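Local coordinates for protein Bacint_00347 (Bacteroides intestinalis DSM 17393, PDB 5MUM) that is a beta-propeller glycoside hydrolase that probably acts as a rhamnosidase, at residues Glu56-Tyr61 against Ala126-Glu131; Tyr244-Lys249 against Val305-Gln310. All blocks are in the same frame, centred on the assembly; numbering follows the deposited sequence.

Contact 1 (Glu56-Tyr61 against Ala126-Glu131); sequences EQYISY and APYTLE
The side chains of Y58 and Y128 cross at about a right angle. The phenol end of Y58 runs into the root of Y128. Y58 OH lies 3.2 Å from Y128 CB and sits at the edge of the Y128 ring, near its plane. L130 comes from the other segment to the edge of the Y58 ring, where its CD2 is 4.0 Å from Y58 CE2. E56 stands two residues before Y58 on the same side of the strand. Its CG is anti to the carbonyl carbon (chi1 -65°) and the chain then runs extended, which carries the carboxylate out beside the phenol. There Y58 OH donates a very short bond of 2.5 Å to E56 OE1. The same OE1 reaches Y128 CD1 at 3.6 Å, with carboxylate and ring planes 70° apart. K72 adds a salt bridge to E56 OE2 and a hydrogen bond to Y128 O, so one lysine links the strand to the loop. Y128 OH is held by Q53. Y58 also touches M100 and L102 of strand 98-102. The type II turn 126-129 and the residues after it thus pack against the antiparallel sheet of strands 50-53 to 81-85, consistent with a blade of the beta-propeller.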
ATOM      1  N   GLU A  56     -16.245   4.535 -13.048  1.00 15.63           N
ATOM      2  CA  GLU A  56     -16.394   3.168 -12.544  1.00 14.55           C
ATOM      3  C   GLU A  56     -15.341   2.870 -11.488  1.00 12.59           C
ATOM      4  O   GLU A  56     -14.222   3.351 -11.587  1.00 11.77           O
ATOM      5  CB  GLU A  56     -16.217   2.143 -13.656  1.00 17.41           C
ATOM      6  CG  GLU A  56     -17.259   2.181 -14.751  1.00 21.25           C
ATOM      7  CD  GLU A  56     -17.071   1.023 -15.721  1.00 25.11           C
ATOM      8  OE1 GLU A  56     -15.929   0.771 -16.178  1.00 29.02           O
ATOM      9  OE2 GLU A  56     -18.061   0.373 -16.035  1.00 30.15           O
ATOM     10  N   GLN A  57     -15.708   2.056 -10.509  1.00 10.13           N
ATOM     11  CA  GLN A  57     -14.776   1.621  -9.481  1.00 10.23           C
ATOM     12  C   GLN A  57     -14.683   0.116  -9.534  1.00  9.70           C
ATOM     13  O   GLN A  57     -15.698  -0.558  -9.712  1.00 10.49           O
ATOM     14  CB  GLN A  57     -15.245   2.128  -8.135  1.00  9.79           C
ATOM     15  CG  GLN A  57     -14.364   1.700  -6.960  1.00  9.68           C
ATOM     16  CD  GLN A  57     -14.906   2.290  -5.708  1.00  9.90           C
ATOM     17  OE1 GLN A  57     -16.016   1.910  -5.277  1.00  9.44           O
ATOM     18  NE2 GLN A  57     -14.141   3.210  -5.082  1.00  9.44           N
ATOM     19  N   TYR A  58     -13.474  -0.397  -9.357  1.00  9.53           N
ATOM     20  CA  TYR A  58     -13.147  -1.815  -9.497  1.00  9.26           C
ATOM     21  C   TYR A  58     -12.594  -2.281  -8.165  1.00  9.05           C
ATOM     22  O   TYR A  58     -11.936  -1.523  -7.452  1.00  8.30           O
ATOM     23  CB  TYR A  58     -12.097  -2.000 -10.590  1.00  9.93           C
ATOM     24  CG  TYR A  58     -12.676  -1.739 -11.960  1.00 10.66           C
ATOM     25  CD1 TYR A  58     -12.903  -0.450 -12.415  1.00 11.27           C
ATOM     26  CD2 TYR A  58     -13.071  -2.798 -12.747  1.00 11.47           C
ATOM     27  CE1 TYR A  58     -13.494  -0.227 -13.646  1.00 12.08           C
ATOM     28  CE2 TYR A  58     -13.672  -2.588 -13.962  1.00 12.61           C
ATOM     29  CZ  TYR A  58     -13.899  -1.315 -14.387  1.00 12.27           C
ATOM     30  OH  TYR A  58     -14.488  -1.189 -15.603  1.00 14.73           O
ATOM     31  N   ILE A  59     -12.910  -3.517  -7.834  1.00  8.72           N
ATOM     32  CA  ILE A  59     -12.498  -4.108  -6.573  1.00  9.07           C
ATOM     33  C   ILE A  59     -12.014  -5.511  -6.830  1.00  8.58           C
ATOM     34  O   ILE A  59     -12.404  -6.149  -7.792  1.00  8.58           O
ATOM     35  CB  ILE A  59     -13.652  -4.092  -5.573  1.00  9.18           C
ATOM     36  CG1 ILE A  59     -13.130  -4.302  -4.151  1.00  9.73           C
ATOM     37  CG2 ILE A  59     -14.736  -5.091  -5.942  1.00  9.45           C
ATOM     38  CD1 ILE A  59     -14.200  -4.182  -3.096  1.00  9.77           C
ATOM     39  N   SER A  60     -11.170  -6.004  -5.940  1.00  8.54           N
ATOM     40  CA  SER A  60     -10.764  -7.370  -5.992  1.00  8.52           C
ATOM     41  C   SER A  60     -10.576  -7.900  -4.579  1.00  8.42           C
ATOM     42  O   SER A  60     -10.182  -7.168  -3.671  1.00  8.45           O
ATOM     43  CB  SER A  60      -9.478  -7.529  -6.822  1.00  8.58           C
ATOM     44  OG  SER A  60      -8.394  -6.751  -6.237  1.00  9.41           O
ATOM     45  N   TYR A  61     -10.866  -9.174  -4.412  1.00  8.33           N
ATOM     46  CA  TYR A  61     -10.692  -9.837  -3.115  1.00  8.48           C
ATOM     47  C   TYR A  61     -10.831 -11.335  -3.322  1.00  8.34           C
ATOM     48  O   TYR A  61     -11.299 -11.797  -4.371  1.00  7.79           O
ATOM     49  CB  TYR A  61     -11.729  -9.340  -2.101  1.00  9.33           C
ATOM     50  CG  TYR A  61     -13.154  -9.551  -2.514  1.00 10.05           C
ATOM     51  CD1 TYR A  61     -13.815  -8.618  -3.298  1.00 10.71           C
ATOM     52  CD2 TYR A  61     -13.858 -10.684  -2.106  1.00 10.33           C
ATOM     53  CE1 TYR A  61     -15.139  -8.823  -3.678  1.00 11.18           C
ATOM     54  CE2 TYR A  61     -15.170 -10.885  -2.486  1.00 10.90           C
ATOM     55  CZ  TYR A  61     -15.804  -9.941  -3.276  1.00 11.39           C
ATOM     56  OH  TYR A  61     -17.132 -10.149  -3.651  1.00 12.89           O
ATOM     57  N   ALA A 126     -10.387  -7.631 -22.202  1.00 11.57           N
ATOM     58  CA  ALA A 126     -10.798  -6.383 -22.822  1.00 11.07           C
ATOM     59  C   ALA A 126     -10.867  -5.274 -21.771  1.00 10.56           C
ATOM     60  O   ALA A 126     -10.890  -5.550 -20.563  1.00  9.74           O
ATOM     61  CB  ALA A 126     -12.164  -6.555 -23.473  1.00 10.94           C
ATOM     62  N   PRO A 127     -10.873  -4.009 -22.224  1.00 10.72           N
ATOM     63  CA  PRO A 127     -10.975  -2.909 -21.276  1.00 10.86           C
ATOM     64  C   PRO A 127     -12.227  -3.021 -20.434  1.00 11.03           C
ATOM     65  O   PRO A 127     -13.257  -3.428 -20.949  1.00 10.18           O
ATOM     66  CB  PRO A 127     -11.073  -1.676 -22.183  1.00 10.57           C
ATOM     67  CG  PRO A 127     -10.465  -2.093 -23.473  1.00 10.90           C
ATOM     68  CD  PRO A 127     -10.840  -3.524 -23.621  1.00 10.89           C
ATOM     69  N   TYR A 128     -12.129  -2.689 -19.146  1.00 11.40           N
ATOM     70  CA  TYR A 128     -13.300  -2.535 -18.267  1.00 12.87           C
ATOM     71  C   TYR A 128     -14.117  -3.798 -18.093  1.00 12.92           C
ATOM     72  O   TYR A 128     -15.302  -3.703 -17.819  1.00 14.32           O
ATOM     73  CB  TYR A 128     -14.207  -1.348 -18.752  1.00 14.22           C
ATOM     74  CG  TYR A 128     -13.420  -0.076 -18.932  1.00 16.14           C
ATOM     75  CD1 TYR A 128     -12.790   0.509 -17.849  1.00 17.60           C
ATOM     76  CD2 TYR A 128     -13.270   0.528 -20.177  1.00 18.20           C
ATOM     77  CE1 TYR A 128     -12.031   1.676 -17.980  1.00 18.75           C
ATOM     78  CE2 TYR A 128     -12.501   1.701 -20.325  1.00 18.61           C
ATOM     79  CZ  TYR A 128     -11.903   2.267 -19.214  1.00 18.85           C
ATOM     80  OH  TYR A 128     -11.122   3.400 -19.290  1.00 20.95           O
ATOM     81  N   THR A 129     -13.507  -4.947 -18.324  1.00 12.69           N
ATOM     82  CA  THR A 129     -14.163  -6.220 -18.290  1.00 12.70           C
ATOM     83  C   THR A 129     -13.570  -7.153 -17.242  1.00 13.95           C
ATOM     84  O   THR A 129     -12.396  -7.223 -17.115  1.00 13.57           O
ATOM     85  CB  THR A 129     -14.116  -6.870 -19.710  1.00 13.69           C
ATOM     86  OG1 THR A 129     -14.650  -5.972 -20.698  1.00 14.11           O
ATOM     87  CG2 THR A 129     -14.850  -8.157 -19.709  1.00 14.48           C
ATOM     88  N   LEU A 130     -14.441  -7.829 -16.509  1.00 13.58           N
ATOM     89  CA  LEU A 130     -14.081  -8.712 -15.421  1.00 15.40           C
ATOM     90  C   LEU A 130     -13.857 -10.123 -15.913  1.00 17.41           C
ATOM     91  O   LEU A 130     -14.600 -10.986 -15.623  1.00 22.86           O
ATOM     92  CB  LEU A 130     -15.172  -8.730 -14.385  1.00 14.57           C
ATOM     93  CG  LEU A 130     -15.639  -7.383 -13.883  1.00 14.64           C
ATOM     94  CD1 LEU A 130     -16.661  -7.500 -12.779  1.00 14.93           C
ATOM     95  CD2 LEU A 130     -14.471  -6.517 -13.512  1.00 14.43           C
ATOM     96  N   GLU A 131     -12.908 -10.284 -16.772  1.00 18.35           N
ATOM     97  CA  GLU A 131     -12.569 -11.537 -17.326  1.00 18.17           C
ATOM     98  C   GLU A 131     -11.057 -11.506 -17.502  1.00 15.41           C
ATOM     99  O   GLU A 131     -10.553 -10.735 -18.216  1.00 14.23           O
ATOM    100  CB  GLU A 131     -13.288 -11.701 -18.643  1.00 30.00           C
ATOM    101  CG  GLU A 131     -12.863 -12.868 -19.489  1.00 30.00           C
ATOM    102  CD  GLU A 131     -13.784 -14.033 -19.331  1.00 30.00           C
ATOM    103  OE1 GLU A 131     -14.937 -13.929 -19.690  1.00 30.00           O
ATOM    104  OE2 GLU A 131     -13.359 -15.046 -18.812  1.00 30.00           O
TER

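Contact 2 (Tyr244-Lys249 against Val305-Gln310); sequences YKANGK and VWHDGQ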
ATOM      1  N   TYR A 244      15.775  11.348  -7.128  1.00  8.02           N
ATOM      2  CA  TYR A 244      16.133  12.553  -6.428  1.00  8.60           C
ATOM      3  C   TYR A 244      15.746  12.446  -4.968  1.00  8.72           C
ATOM      4  O   TYR A 244      14.825  11.717  -4.609  1.00  7.98           O
ATOM      5  CB  TYR A 244      15.399  13.737  -7.031  1.00  8.68           C
ATOM      6  CG  TYR A 244      15.941  14.083  -8.386  1.00  9.09           C
ATOM      7  CD1 TYR A 244      15.507  13.415  -9.533  1.00  9.55           C
ATOM      8  CD2 TYR A 244      16.947  15.057  -8.519  1.00  9.57           C
ATOM      9  CE1 TYR A 244      16.068  13.708 -10.779  1.00 10.05           C
ATOM     10  CE2 TYR A 244      17.503  15.363  -9.745  1.00  9.58           C
ATOM     11  CZ  TYR A 244      17.078  14.678 -10.861  1.00 10.08           C
ATOM     12  OH  TYR A 244      17.647  14.981 -12.059  1.00 10.87           O
ATOM     13  N   LYS A 245      16.438  13.225  -4.163  1.00  9.14           N
ATOM     14  CA  LYS A 245      16.053  13.488  -2.806  1.00 10.31           C
ATOM     15  C   LYS A 245      15.016  14.589  -2.750  1.00 10.81           C
ATOM     16  O   LYS A 245      14.871  15.377  -3.706  1.00 10.55           O
ATOM     17  CB  LYS A 245      17.306  13.885  -2.030  1.00 10.71           C
ATOM     18  CG  LYS A 245      18.335  12.768  -2.032  1.00 11.28           C
ATOM     19  CD  LYS A 245      19.505  13.085  -1.146  1.00 11.98           C
ATOM     20  CE  LYS A 245      20.424  11.886  -1.058  1.00 12.67           C
ATOM     21  NZ  LYS A 245      21.493  12.156  -0.049  1.00 13.39           N
ATOM     22  N   ALA A 246      14.290  14.669  -1.636  1.00 11.28           N
ATOM     23  CA  ALA A 246      13.346  15.795  -1.397  1.00 12.33           C
ATOM     24  C   ALA A 246      14.070  17.159  -1.385  1.00 14.09           C
ATOM     25  O   ALA A 246      13.502  18.170  -1.775  1.00 12.99           O
ATOM     26  CB  ALA A 246      12.576  15.595  -0.110  1.00 12.27           C
ATOM     27  N   ASN A 247      15.341  17.157  -1.001  1.00 16.06           N
ATOM     28  CA  ASN A 247      16.141  18.385  -0.978  1.00 18.64           C
ATOM     29  C   ASN A 247      16.618  18.797  -2.370  1.00 19.39           C
ATOM     30  O   ASN A 247      17.259  19.810  -2.502  1.00 21.26           O
ATOM     31  CB  ASN A 247      17.311  18.254   0.016  1.00 19.60           C
ATOM     32  CG  ASN A 247      18.319  17.195  -0.400  1.00 20.69           C
ATOM     33  OD1 ASN A 247      18.594  17.014  -1.588  1.00 18.85           O
ATOM     34  ND2 ASN A 247      18.823  16.439   0.585  1.00 21.41           N
ATOM     35  N   GLY A 248      16.310  18.002  -3.399  1.00 18.20           N
ATOM     36  CA  GLY A 248      16.547  18.343  -4.791  1.00 16.63           C
ATOM     37  C   GLY A 248      17.794  17.734  -5.387  1.00 15.27           C
ATOM     38  O   GLY A 248      17.997  17.825  -6.593  1.00 14.91           O
ATOM     39  N   LYS A 249      18.620  17.091  -4.573  1.00 14.79           N
ATOM     40  CA  LYS A 249      19.856  16.469  -5.083  1.00 14.84           C
ATOM     41  C   LYS A 249      19.567  15.160  -5.806  1.00 14.05           C
ATOM     42  O   LYS A 249      18.738  14.338  -5.360  1.00 12.83           O
ATOM     43  CB  LYS A 249      20.871  16.212  -3.956  1.00 15.26           C
ATOM     44  CG  LYS A 249      21.488  17.492  -3.365  1.00 17.57           C
ATOM     45  N   VAL A 305       5.234  11.563   8.868  1.00  7.60           N
ATOM     46  CA  VAL A 305       6.547  12.101   8.538  1.00  7.64           C
ATOM     47  C   VAL A 305       6.335  12.732   7.187  1.00  7.98           C
ATOM     48  O   VAL A 305       5.789  12.081   6.297  1.00  8.09           O
ATOM     49  CB  VAL A 305       7.588  11.000   8.452  1.00  7.62           C
ATOM     50  CG1 VAL A 305       8.949  11.562   8.026  1.00  7.78           C
ATOM     51  CG2 VAL A 305       7.693  10.282   9.769  1.00  7.66           C
ATOM     52  N   TRP A 306       6.698  13.993   7.023  1.00  8.00           N
ATOM     53  CA  TRP A 306       6.396  14.650   5.750  1.00  8.34           C
ATOM     54  C   TRP A 306       7.448  15.691   5.412  1.00  8.40           C
ATOM     55  O   TRP A 306       8.176  16.153   6.290  1.00  7.99           O
ATOM     56  CB  TRP A 306       4.988  15.242   5.727  1.00  8.82           C
ATOM     57  CG  TRP A 306       4.822  16.521   6.511  1.00  9.49           C
ATOM     58  CD1 TRP A 306       4.685  17.772   5.995  1.00  9.63           C
ATOM     59  CD2 TRP A 306       4.746  16.672   7.948  1.00  9.74           C
ATOM     60  NE1 TRP A 306       4.536  18.690   7.002  1.00  9.87           N
ATOM     61  CE2 TRP A 306       4.575  18.048   8.210  1.00  9.90           C
ATOM     62  CE3 TRP A 306       4.782  15.780   9.026  1.00  9.91           C
ATOM     63  CZ2 TRP A 306       4.440  18.558   9.503  1.00 10.16           C
ATOM     64  CZ3 TRP A 306       4.649  16.285  10.312  1.00 10.06           C
ATOM     65  CH2 TRP A 306       4.519  17.659  10.542  1.00 10.05           C
ATOM     66  N   HIS A 307       7.537  15.990   4.129  1.00  8.57           N
ATOM     67  CA  HIS A 307       8.427  16.998   3.634  1.00  8.89           C
ATOM     68  C   HIS A 307       7.576  18.020   2.945  1.00 10.18           C
ATOM     69  O   HIS A 307       6.883  17.713   1.992  1.00 11.08           O
ATOM     70  CB  HIS A 307       9.460  16.414   2.696  1.00  8.41           C
ATOM     71  CG  HIS A 307      10.582  17.342   2.370  1.00  8.11           C
ATOM     72  ND1 HIS A 307      10.504  18.295   1.375  1.00  8.40           N
ATOM     73  CD2 HIS A 307      11.844  17.408   2.849  1.00  8.53           C
ATOM     74  CE1 HIS A 307      11.658  18.936   1.293  1.00  8.34           C
ATOM     75  NE2 HIS A 307      12.498  18.396   2.157  1.00  8.23           N
ATOM     76  N   ASP A 308       7.650  19.240   3.435  1.00 11.82           N
ATOM     77  CA  ASP A 308       6.807  20.357   2.965  1.00 13.29           C
ATOM     78  C   ASP A 308       7.423  21.220   1.871  1.00 12.74           C
ATOM     79  O   ASP A 308       6.931  22.276   1.588  1.00 13.17           O
ATOM     80  CB  ASP A 308       6.453  21.219   4.201  1.00 14.44           C
ATOM     81  CG  ASP A 308       7.657  21.946   4.781  1.00 15.34           C
ATOM     82  OD1 ASP A 308       8.827  21.680   4.407  1.00 14.83           O
ATOM     83  OD2 ASP A 308       7.436  22.816   5.632  1.00 17.19           O
ATOM     84  N   GLY A 309       8.487  20.770   1.239  1.00 12.06           N
ATOM     85  CA  GLY A 309       9.214  21.551   0.288  1.00 13.24           C
ATOM     86  C   GLY A 309      10.446  22.211   0.853  1.00 13.53           C
ATOM     87  O   GLY A 309      11.353  22.581   0.104  1.00 14.99           O
ATOM     88  N   GLN A 310      10.495  22.335   2.178  1.00 12.89           N
ATOM     89  CA  GLN A 310      11.588  22.935   2.880  1.00 13.66           C
ATOM     90  C   GLN A 310      12.345  21.945   3.733  1.00 13.14           C
ATOM     91  O   GLN A 310      13.556  22.002   3.769  1.00 12.25           O
ATOM     92  CB  GLN A 310      11.075  24.060   3.810  1.00 14.39           C
ATOM     93  CG  GLN A 310      10.487  25.260   3.077  1.00 15.84           C
ATOM     94  CD  GLN A 310      11.466  25.939   2.153  1.00 17.45           C
ATOM     95  OE1 GLN A 310      12.605  26.244   2.540  1.00 19.50           O
ATOM     96  NE2 GLN A 310      11.040  26.167   0.913  1.00 17.57           N
TER
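The methyl of A246, centred over the imidazole of H307, makes nearly all of this contact. A246 CB sits 3.5 Å from the centroid of the H307 ring and only 5° off the ring normal, a CH-pi contact with the methyl squarely over one face. The five ring atoms are almost equally far from it. The shortest approach is A246 CB to H307 CD2, at 3.5 Å. H307 CG is anti to the backbone N (chi1 -168°), which swings the ring out from the end of strand 301-307 to meet the alanine. A246 O is near the ring as well, 3.7 Å from H307 CE1. W312 meets the H307 ring edge-to-face and also touches A246. Replacing H307 with an alanine would probably leave A246 CB without its aromatic face, deprive W312 of its ring partner and open a gap between the turn and the end of strand 301-307.

Segment 244-249 is tightly turned, and the chain turns again after H307. K245 to G248 form a type I turn, with G248 N bonded to K245 O at 3.0 Å. K245 N bonds to K249 O at 2.8 Å, giving a type I turn with a G1 bulge. N247 OD1 accepts from K249 N at 3.0 Å in an Asx turn. D308 makes a second Asx turn: its OD1 takes Q310 N at 2.9 Å, from 43° above the carboxylate plane, and also M311 N. G248 and G309 adopt backbone angles that call for glycine.

The turn 244-249 belongs to the link between strands 228-236 and 261-264. H307 is the last residue of strand 301-307, just before the hairpin turn to strand 312-316. Each link joins the third and fourth strands of its own antiparallel sheet, so the turn packs on a strand end and joins successive blades of a beta-propeller.

Overall arrangement
Contacts 1 and 2 lie on opposite sides of the centre of the chain, about 19 Å and 21 Å from it, measured from the contact centres. Their own centres are about 36 Å apart and their nearest atoms about 25 Å apart, so they do not touch. Along the chain they come in series: contact 1 closes before contact 2 opens. Each joins parts of the propeller that are 50 to 70 residues apart in sequence. Contact 1 sets a loop against a strand. Contact 2 sets a turn on the end of a strand of the next blade. The two contacts thus involve different blades of the propeller.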